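Local coordinates for uncharacterized protein, DUF633, LMOf2365_1472 (Listeria monocytogenes str. 4b F2365, PDB 3GNL) that is uncharacterised but probably methylates N1 of adenine 22 in tRNA, at residues I91-T102 with G117-A128; W170-G178 with H226-V234. All coordinates share one frame; numbering follows the deposited sequence.

Interaction 1: residues I91-T102 with G117-A128; sequences IDTIVIAGMGGT and GVTKLILQPNIA
Strands 93-97 and 120-125 are the parallel pair of a beta-alpha-beta unit, crossed over by helix 101-110, in the Rossmann-like sheet expected of a tRNA methyltransferase. Ile94 and Ile96 each pair through both N and O: Ile94 N donates to Lys120 O, and Ile94 O accepts from Ile122 N at 2.8 Å, almost straight at 166°. Ile96 repeats this between Ile122 O and Gln124 N, and Asp92 O accepts from Thr119 N. On the face turned to helix 101-110, Leu123 CD2 lies against Ile96 CG1 at 3.9 Å, the two side chains running side by side. Val118 meets Ile94 at about a right angle, its CG2 3.9 Å from Ile94 CD1. On the other face Ile122 CD1 reaches Thr93 CG2, while Lys120 runs alongside Thr93; Thr93 OG1 bonds to Glu23, and Lys120 NZ is held by a salt bridge to Glu23 and by Tyr18 O. The chain turns a corner at Gly98; beyond it Asn126 N donates to Met99 O at 2.9 Å and Gly101 N to Ile127 O. Gln124 bends at chi2 (-87°), curling its amide back over the turn: Gly98 N donates to Gln124 O and, weakly, to Gln124 OE1, which also accepts from Arg11, and NE2 donates within its own amide plane to Asn126 OD1, 2.9 Å away.

Interaction 2: residues W170-G178 with H226-V234; sequences WTKQEIFFG and HKIALVEDV
Leu230 of helix 226-234 pushes as a knob into a hole formed by Lys172, Gln173, Phe176 and Phe177, and it has more surface buried here than any other residue. Its two methyls part ways: CD1 sits over one face of the Phe176 ring, toward the rim and 4.0 Å from Phe176 CD1, while CD2 rests on the aliphatic chain of Lys172, 3.8 Å from Lys172 CE. Lys172 CG stands between its backbone N and carbonyl carbon (chi1 60°), and the extended chain beyond it passes Leu230 to bring NZ to the edge of the His226 ring.

Phe177 is enclosed by the other helix on two sides. Val234 CG2 stands over the middle of one face, a CH-pi contact 3.7 Å from the ring centroid and 11° off the normal; Val231 CG2 comes in at the edge, 3.7 Å from Phe177 CZ. The opposite face is covered by Phe176 CD2 of its own helix. Phe176 swings its ring out with CG anti to the backbone N, and Lys227 CG approaches its CE1 obliquely.

Beside this apolar packing, Gln173 NE2 donates to Asp233 OD2 at 2.9 Å, a bent bond that arrives from above the carboxylate plane; Asp233 OD1 is salt-bridged to Lys236.

The axes of segments 172-177 and 226-234 are 98° apart. Trp193 and Trp200 of helix 187-208 extend the packing, Trp193 meeting Phe177 edge-to-face, while Ile175 packs on helix 129-139 and so joins this helical region to the sheet domain.

Interaction 1 lies in the middle of the sheet, its centre about 5 Å from the centre of the chain, and interaction 2 lies among the C-terminal helices, its centre about 18 Å from that point. Their centres are about 22 Å apart and their nearest atoms about 7 Å, without touching. Along the chain they come in series: 91-102 and 117-128 pair first, then comes helix 129-139, directly after interaction 1, and strands 141-151 and 154-163 complete one edge of the sheet before 170-178 meets 226-234. The first contact pairs two central strands of the Rossmann-like sheet, and the second joins a short helix beside that sheet to the long helix 215-235.

Interaction 1: residues I91-T102 with G117-A128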
loop_
_atom_site.group_PDB
_atom_site.type_symbol
_atom_site.label_atom_id
_atom_site.label_comp_id
_atom_site.label_asym_id
_atom_site.label_seq_id
_atom_site.Cartn_x
_atom_site.Cartn_y
_atom_site.Cartn_z
ATOM N N ILE A 91 7.003 -11.562 -14.440
ATOM C CA ILE A 91 6.978 -11.097 -13.046
ATOM C C ILE A 91 5.876 -11.788 -12.230
ATOM O O ILE A 91 4.740 -11.896 -12.710
ATOM C CB ILE A 91 6.755 -9.588 -13.057
ATOM C CG1 ILE A 91 7.927 -8.859 -13.729
ATOM C CG2 ILE A 91 6.441 -9.057 -11.632
ATOM C CD1 ILE A 91 9.307 -9.123 -13.162
ATOM N N ASP A 92 6.224 -12.281 -11.043
ATOM C CA ASP A 92 5.307 -12.992 -10.152
ATOM C C ASP A 92 4.652 -12.035 -9.147
ATOM O O ASP A 92 3.450 -12.177 -8.830
ATOM C CB ASP A 92 6.019 -14.094 -9.362
ATOM C CG ASP A 92 6.680 -15.119 -10.273
ATOM O OD1 ASP A 92 5.915 -15.733 -11.042
ATOM O OD2 ASP A 92 7.924 -15.266 -10.218
ATOM N N THR A 93 5.448 -11.079 -8.676
ATOM C CA THR A 93 5.056 -10.194 -7.576
ATOM C C THR A 93 5.358 -8.743 -7.932
ATOM O O THR A 93 6.459 -8.445 -8.366
ATOM C CB THR A 93 5.781 -10.609 -6.330
ATOM O OG1 THR A 93 5.405 -11.952 -6.033
ATOM C CG2 THR A 93 5.358 -9.722 -5.147
ATOM N N ILE A 94 4.418 -7.816 -7.687
ATOM C CA ILE A 94 4.707 -6.396 -7.854
ATOM C C ILE A 94 4.562 -5.706 -6.504
ATOM O O ILE A 94 3.568 -5.977 -5.787
ATOM C CB ILE A 94 3.756 -5.701 -8.844
ATOM C CG1 ILE A 94 3.797 -6.351 -10.249
ATOM C CG2 ILE A 94 4.066 -4.188 -8.933
ATOM C CD1 ILE A 94 2.805 -5.748 -11.204
ATOM N N VAL A 95 5.592 -4.911 -6.153
ATOM C CA VAL A 95 5.602 -4.086 -4.931
ATOM C C VAL A 95 5.397 -2.651 -5.327
ATOM O O VAL A 95 6.056 -2.172 -6.226
ATOM C CB VAL A 95 6.953 -4.194 -4.197
ATOM C CG1 VAL A 95 7.032 -3.331 -2.948
ATOM C CG2 VAL A 95 7.278 -5.649 -3.850
ATOM N N ILE A 96 4.436 -1.963 -4.690
ATOM C CA ILE A 96 4.281 -0.497 -4.897
ATOM C C ILE A 96 4.123 0.090 -3.491
ATOM O O ILE A 96 3.073 -0.123 -2.843
ATOM C CB ILE A 96 3.054 -0.119 -5.799
ATOM C CG1 ILE A 96 2.978 -1.051 -7.024
ATOM C CG2 ILE A 96 3.152 1.368 -6.230
ATOM C CD1 ILE A 96 1.762 -0.825 -7.893
ATOM N N ALA A 97 5.159 0.791 -3.037
ATOM C CA ALA A 97 5.231 1.329 -1.667
ATOM C C ALA A 97 5.573 2.816 -1.694
ATOM O O ALA A 97 6.122 3.303 -2.669
ATOM C CB ALA A 97 6.275 0.554 -0.850
ATOM N N GLY A 98 5.200 3.520 -0.620
ATOM C CA GLY A 98 5.656 4.894 -0.392
ATOM C C GLY A 98 5.018 5.919 -1.298
ATOM O O GLY A 98 5.641 6.909 -1.634
HETATM N N MSE A 99 3.773 5.657 -1.697
HETATM C CA MSE A 99 3.042 6.580 -2.586
HETATM C C MSE A 99 1.633 6.662 -2.058
HETATM O O MSE A 99 1.161 5.758 -1.376
HETATM C CB MSE A 99 2.936 5.971 -3.987
HETATM C CG MSE A 99 4.219 5.877 -4.693
HETATM SE SE MSE A 99 3.849 5.255 -6.471
HETATM C CE MSE A 99 5.465 4.145 -6.673
ATOM N N GLY A 100 0.898 7.695 -2.469
ATOM C CA GLY A 100 -0.503 7.760 -2.067
ATOM C C GLY A 100 -1.348 6.687 -2.727
ATOM O O GLY A 100 -1.064 6.281 -3.870
ATOM N N GLY A 101 -2.401 6.286 -2.026
ATOM C CA GLY A 101 -3.361 5.271 -2.524
ATOM C C GLY A 101 -3.949 5.581 -3.873
ATOM O O GLY A 101 -4.138 4.660 -4.655
ATOM N N THR A 102 -4.300 6.850 -4.143
ATOM C CA THR A 102 -4.874 7.237 -5.432
ATOM C C THR A 102 -3.850 7.012 -6.559
ATOM O O THR A 102 -4.199 6.473 -7.609
ATOM C CB THR A 102 -5.399 8.699 -5.410
ATOM O OG1 THR A 102 -6.261 8.847 -4.282
ATOM C CG2 THR A 102 -6.196 9.006 -6.645
ATOM N N GLY A 117 -0.346 -12.502 -15.722
ATOM C CA GLY A 117 0.530 -13.463 -15.108
ATOM C C GLY A 117 1.037 -13.185 -13.702
ATOM O O GLY A 117 1.562 -14.085 -13.049
ATOM N N VAL A 118 0.829 -11.946 -13.216
ATOM C CA VAL A 118 1.224 -11.574 -11.843
ATOM C C VAL A 118 0.306 -12.243 -10.809
ATOM O O VAL A 118 -0.931 -12.229 -10.983
ATOM C CB VAL A 118 1.215 -10.032 -11.664
ATOM C CG1 VAL A 118 1.537 -9.664 -10.224
ATOM C CG2 VAL A 118 2.221 -9.385 -12.611
ATOM N N THR A 119 0.884 -12.818 -9.759
ATOM C CA THR A 119 0.095 -13.560 -8.758
ATOM C C THR A 119 0.091 -12.941 -7.334
ATOM O O THR A 119 -0.533 -13.468 -6.388
ATOM C CB THR A 119 0.541 -15.036 -8.664
ATOM O OG1 THR A 119 1.964 -15.106 -8.476
ATOM C CG2 THR A 119 0.174 -15.812 -9.949
ATOM N N LYS A 120 0.834 -11.848 -7.167
ATOM C CA LYS A 120 0.909 -11.223 -5.847
ATOM C C LYS A 120 1.181 -9.746 -6.005
ATOM O O LYS A 120 2.042 -9.341 -6.797
ATOM C CB LYS A 120 1.947 -11.901 -4.967
ATOM C CG LYS A 120 2.059 -11.356 -3.518
ATOM C CD LYS A 120 2.695 -12.307 -2.500
ATOM C CE LYS A 120 4.083 -12.770 -2.953
ATOM N NZ LYS A 120 4.540 -13.683 -1.901
ATOM N N LEU A 121 0.416 -8.911 -5.284
ATOM C CA LEU A 121 0.732 -7.475 -5.181
ATOM C C LEU A 121 0.978 -7.215 -3.716
ATOM O O LEU A 121 0.244 -7.694 -2.847
ATOM C CB LEU A 121 -0.421 -6.554 -5.647
ATOM C CG LEU A 121 -0.992 -6.753 -7.040
ATOM C CD1 LEU A 121 -2.293 -5.934 -7.293
ATOM C CD2 LEU A 121 0.074 -6.388 -8.060
ATOM N N ILE A 122 2.028 -6.446 -3.439
ATOM C CA ILE A 122 2.295 -5.988 -2.071
ATOM C C ILE A 122 2.276 -4.453 -2.108
ATOM O O ILE A 122 3.139 -3.806 -2.778
ATOM C CB ILE A 122 3.655 -6.437 -1.565
ATOM C CG1 ILE A 122 3.745 -7.975 -1.595
ATOM C CG2 ILE A 122 3.842 -5.934 -0.145
ATOM C CD1 ILE A 122 5.208 -8.513 -1.542
ATOM N N LEU A 123 1.244 -3.852 -1.498
ATOM C CA LEU A 123 1.042 -2.399 -1.708
ATOM C C LEU A 123 1.139 -1.719 -0.349
ATOM O O LEU A 123 0.639 -2.234 0.664
ATOM C CB LEU A 123 -0.348 -2.138 -2.320
ATOM C CG LEU A 123 -0.677 -2.944 -3.555
ATOM C CD1 LEU A 123 -2.100 -2.531 -3.999
ATOM C CD2 LEU A 123 0.374 -2.726 -4.659
ATOM N N GLN A 124 1.804 -0.561 -0.328
ATOM C CA GLN A 124 1.955 0.166 0.925
ATOM C C GLN A 124 1.611 1.623 0.630
ATOM O O GLN A 124 2.482 2.398 0.306
ATOM C CB GLN A 124 3.354 -0.026 1.499
ATOM C CG GLN A 124 3.533 0.627 2.900
ATOM C CD GLN A 124 3.933 2.076 2.784
ATOM O OE1 GLN A 124 4.940 2.374 2.171
ATOM N NE2 GLN A 124 3.112 2.986 3.334
ATOM N N PRO A 125 0.326 1.977 0.767
ATOM C CA PRO A 125 -0.094 3.371 0.507
ATOM C C PRO A 125 0.099 4.269 1.730
ATOM O O PRO A 125 -0.133 3.839 2.861
ATOM C CB PRO A 125 -1.575 3.239 0.211
ATOM C CG PRO A 125 -2.023 2.060 1.101
ATOM C CD PRO A 125 -0.812 1.104 1.062
ATOM N N ASN A 126 0.533 5.488 1.472
ATOM C CA ASN A 126 0.815 6.473 2.525
ATOM C C ASN A 126 -0.441 7.270 2.898
ATOM O O ASN A 126 -0.416 8.023 3.857
ATOM C CB ASN A 126 1.892 7.436 2.055
ATOM C CG ASN A 126 3.283 6.819 2.088
ATOM O OD1 ASN A 126 3.507 5.749 2.668
ATOM N ND2 ASN A 126 4.209 7.485 1.468
ATOM N N ILE A 127 -1.497 7.145 2.099
ATOM C CA ILE A 127 -2.776 7.869 2.302
ATOM C C ILE A 127 -3.824 7.091 1.546
ATOM O O ILE A 127 -3.496 6.400 0.557
ATOM C CB ILE A 127 -2.677 9.379 1.777
ATOM C CG1 ILE A 127 -3.913 10.237 2.131
ATOM C CG2 ILE A 127 -2.416 9.465 0.294
ATOM C CD1 ILE A 127 -3.721 11.771 1.724
ATOM N N ALA A 128 -5.077 7.211 1.974
ATOM C CA ALA A 128 -6.212 6.660 1.226
ATOM C C ALA A 128 -6.041 5.160 0.839
ATOM O O ALA A 128 -6.275 4.789 -0.337
ATOM C CB ALA A 128 -6.478 7.518 -0.005
HETATM O O HOH W 1 3.301 -15.757 -10.649
HETATM O O HOH W 2 3.990 -14.309 -6.509
#

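Interaction 2: residues W170-G178 with H226-V234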
loop_
_atom_site.group_PDB
_atom_site.type_symbol
_atom_site.label_atom_id
_atom_site.label_comp_id
_atom_site.label_asym_id
_atom_site.label_seq_id
_atom_site.Cartn_x
_atom_site.Cartn_y
_atom_site.Cartn_z
ATOM N N TRP A 170 -16.458 -6.869 -0.496
ATOM C CA TRP A 170 -16.120 -6.477 0.868
ATOM C C TRP A 170 -17.310 -5.826 1.553
ATOM O O TRP A 170 -18.259 -5.482 0.906
ATOM C CB TRP A 170 -14.993 -5.418 0.804
ATOM C CG TRP A 170 -13.672 -5.931 0.238
ATOM C CD1 TRP A 170 -12.983 -5.382 -0.791
ATOM C CD2 TRP A 170 -12.966 -7.127 0.641
ATOM N NE1 TRP A 170 -11.841 -6.135 -1.039
ATOM C CE2 TRP A 170 -11.809 -7.209 -0.197
ATOM C CE3 TRP A 170 -13.170 -8.124 1.615
ATOM C CZ2 TRP A 170 -10.865 -8.260 -0.086
ATOM C CZ3 TRP A 170 -12.200 -9.176 1.729
ATOM C CH2 TRP A 170 -11.068 -9.210 0.865
ATOM N N THR A 171 -17.241 -5.692 2.871
ATOM C CA THR A 171 -18.161 -4.763 3.532
ATOM C C THR A 171 -17.503 -3.366 3.523
ATOM O O THR A 171 -16.292 -3.226 3.318
ATOM C CB THR A 171 -18.405 -5.129 4.951
ATOM O OG1 THR A 171 -17.165 -5.063 5.693
ATOM C CG2 THR A 171 -18.981 -6.516 5.088
ATOM N N LYS A 172 -18.263 -2.337 3.851
ATOM C CA LYS A 172 -17.679 -1.000 3.872
ATOM C C LYS A 172 -16.622 -0.907 4.985
ATOM O O LYS A 172 -15.630 -0.193 4.819
ATOM C CB LYS A 172 -18.772 0.084 4.009
ATOM C CG LYS A 172 -19.611 0.010 5.223
ATOM C CD LYS A 172 -20.794 1.056 5.182
ATOM C CE LYS A 172 -21.670 0.884 6.481
ATOM N NZ LYS A 172 -22.495 2.096 6.908
ATOM N N GLN A 173 -16.821 -1.635 6.078
ATOM C CA GLN A 173 -15.822 -1.665 7.150
ATOM C C GLN A 173 -14.534 -2.308 6.647
ATOM O O GLN A 173 -13.427 -1.821 6.914
ATOM C CB GLN A 173 -16.320 -2.421 8.381
ATOM C CG GLN A 173 -17.501 -1.747 9.111
ATOM C CD GLN A 173 -18.879 -2.115 8.558
ATOM O OE1 GLN A 173 -19.050 -2.632 7.440
ATOM N NE2 GLN A 173 -19.903 -1.824 9.368
ATOM N N GLU A 174 -14.652 -3.405 5.899
ATOM C CA GLU A 174 -13.448 -4.047 5.360
ATOM C C GLU A 174 -12.713 -3.108 4.411
ATOM O O GLU A 174 -11.474 -3.068 4.393
ATOM C CB GLU A 174 -13.811 -5.385 4.700
ATOM C CG GLU A 174 -14.258 -6.407 5.700
ATOM C CD GLU A 174 -14.771 -7.699 5.052
ATOM O OE1 GLU A 174 -15.478 -7.615 4.045
ATOM O OE2 GLU A 174 -14.409 -8.774 5.577
ATOM N N ILE A 175 -13.422 -2.368 3.561
ATOM C CA ILE A 175 -12.756 -1.387 2.684
ATOM C C ILE A 175 -12.045 -0.272 3.493
ATOM O O ILE A 175 -10.925 0.138 3.163
ATOM C CB ILE A 175 -13.746 -0.827 1.659
ATOM C CG1 ILE A 175 -13.909 -1.874 0.539
ATOM C CG2 ILE A 175 -13.304 0.459 1.012
ATOM C CD1 ILE A 175 -15.054 -1.593 -0.354
ATOM N N PHE A 176 -12.716 0.264 4.509
ATOM C CA PHE A 176 -12.176 1.425 5.234
ATOM C C PHE A 176 -11.043 1.028 6.143
ATOM O O PHE A 176 -10.100 1.822 6.280
ATOM C CB PHE A 176 -13.333 2.015 6.074
ATOM C CG PHE A 176 -13.113 3.386 6.635
ATOM C CD1 PHE A 176 -13.658 4.500 5.985
ATOM C CD2 PHE A 176 -12.470 3.554 7.850
ATOM C CE1 PHE A 176 -13.505 5.807 6.527
ATOM C CE2 PHE A 176 -12.331 4.865 8.410
ATOM C CZ PHE A 176 -12.833 5.956 7.738
ATOM N N PHE A 177 -11.110 -0.142 6.768
ATOM C CA PHE A 177 -10.207 -0.566 7.828
ATOM C C PHE A 177 -9.220 -1.679 7.464
ATOM O O PHE A 177 -8.154 -1.828 8.104
ATOM C CB PHE A 177 -10.969 -0.984 9.070
ATOM C CG PHE A 177 -11.802 0.125 9.655
ATOM C CD1 PHE A 177 -11.170 1.176 10.312
ATOM C CD2 PHE A 177 -13.195 0.104 9.546
ATOM C CE1 PHE A 177 -11.921 2.224 10.875
ATOM C CE2 PHE A 177 -13.965 1.126 10.093
ATOM C CZ PHE A 177 -13.335 2.201 10.756
ATOM N N GLY A 178 -9.642 -2.489 6.500
ATOM C CA GLY A 178 -8.845 -3.654 6.098
ATOM C C GLY A 178 -9.473 -4.908 6.656
ATOM O O GLY A 178 -9.621 -5.071 7.872
ATOM N N HIS A 226 -20.633 9.653 9.872
ATOM C CA HIS A 226 -20.570 8.322 9.233
ATOM C C HIS A 226 -19.234 7.655 9.553
ATOM O O HIS A 226 -19.184 6.470 9.935
ATOM C CB HIS A 226 -20.731 8.444 7.707
ATOM C CG HIS A 226 -20.639 7.140 6.957
ATOM N ND1 HIS A 226 -21.425 6.040 7.253
ATOM C CD2 HIS A 226 -19.899 6.786 5.874
ATOM C CE1 HIS A 226 -21.148 5.056 6.409
ATOM N NE2 HIS A 226 -20.229 5.485 5.559
ATOM N N LYS A 227 -18.157 8.426 9.420
ATOM C CA LYS A 227 -16.852 7.884 9.735
ATOM C C LYS A 227 -16.695 7.514 11.204
ATOM O O LYS A 227 -16.158 6.457 11.539
ATOM C CB LYS A 227 -15.730 8.833 9.318
ATOM C CG LYS A 227 -15.619 9.130 7.807
ATOM C CD LYS A 227 -14.371 9.994 7.631
ATOM C CE LYS A 227 -14.490 10.966 6.516
ATOM N NZ LYS A 227 -13.655 10.574 5.378
ATOM N N ILE A 228 -17.183 8.367 12.100
ATOM C CA ILE A 228 -17.124 8.049 13.526
ATOM C C ILE A 228 -17.935 6.760 13.832
ATOM O O ILE A 228 -17.495 5.916 14.595
ATOM C CB ILE A 228 -17.668 9.266 14.399
ATOM C CG1 ILE A 228 -16.755 10.486 14.290
ATOM C CG2 ILE A 228 -17.919 8.875 15.833
ATOM C CD1 ILE A 228 -17.534 11.771 14.633
ATOM N N ALA A 229 -19.126 6.653 13.236
ATOM C CA ALA A 229 -19.968 5.468 13.431
ATOM C C ALA A 229 -19.261 4.195 12.934
ATOM O O ALA A 229 -19.296 3.160 13.617
ATOM C CB ALA A 229 -21.321 5.666 12.756
ATOM N N LEU A 230 -18.542 4.315 11.825
ATOM C CA LEU A 230 -17.764 3.146 11.357
ATOM C C LEU A 230 -16.694 2.722 12.364
ATOM O O LEU A 230 -16.457 1.533 12.595
ATOM C CB LEU A 230 -17.127 3.419 9.995
ATOM C CG LEU A 230 -18.055 3.540 8.795
ATOM C CD1 LEU A 230 -17.326 4.158 7.609
ATOM C CD2 LEU A 230 -18.625 2.147 8.446
ATOM N N VAL A 231 -15.966 3.681 12.928
ATOM C CA VAL A 231 -14.974 3.346 13.903
ATOM C C VAL A 231 -15.606 2.738 15.144
ATOM O O VAL A 231 -15.116 1.743 15.675
ATOM C CB VAL A 231 -14.112 4.601 14.299
ATOM C CG1 VAL A 231 -13.246 4.312 15.508
ATOM C CG2 VAL A 231 -13.238 5.067 13.096
ATOM N N GLU A 232 -16.739 3.292 15.597
ATOM C CA GLU A 232 -17.398 2.777 16.803
ATOM C C GLU A 232 -17.852 1.345 16.579
ATOM O O GLU A 232 -17.761 0.529 17.485
ATOM C CB GLU A 232 -18.581 3.657 17.170
ATOM C CG GLU A 232 -18.133 5.026 17.677
ATOM C CD GLU A 232 -19.269 5.972 18.038
ATOM O OE1 GLU A 232 -20.390 5.840 17.501
ATOM O OE2 GLU A 232 -19.018 6.891 18.844
ATOM N N ASP A 233 -18.312 1.068 15.367
ATOM C CA ASP A 233 -18.748 -0.275 14.998
ATOM C C ASP A 233 -17.588 -1.275 14.983
ATOM O O ASP A 233 -17.753 -2.420 15.417
ATOM C CB ASP A 233 -19.415 -0.259 13.625
ATOM C CG ASP A 233 -19.916 -1.632 13.220
ATOM O OD1 ASP A 233 -20.764 -2.186 13.955
ATOM O OD2 ASP A 233 -19.426 -2.175 12.209
ATOM N N VAL A 234 -16.420 -0.859 14.500
ATOM C CA VAL A 234 -15.314 -1.821 14.475
ATOM C C VAL A 234 -14.599 -1.994 15.810
ATOM O O VAL A 234 -14.110 -3.095 16.097
ATOM C CB VAL A 234 -14.325 -1.662 13.296
ATOM C CG1 VAL A 234 -15.107 -1.718 11.984
ATOM C CG2 VAL A 234 -13.405 -0.427 13.437
#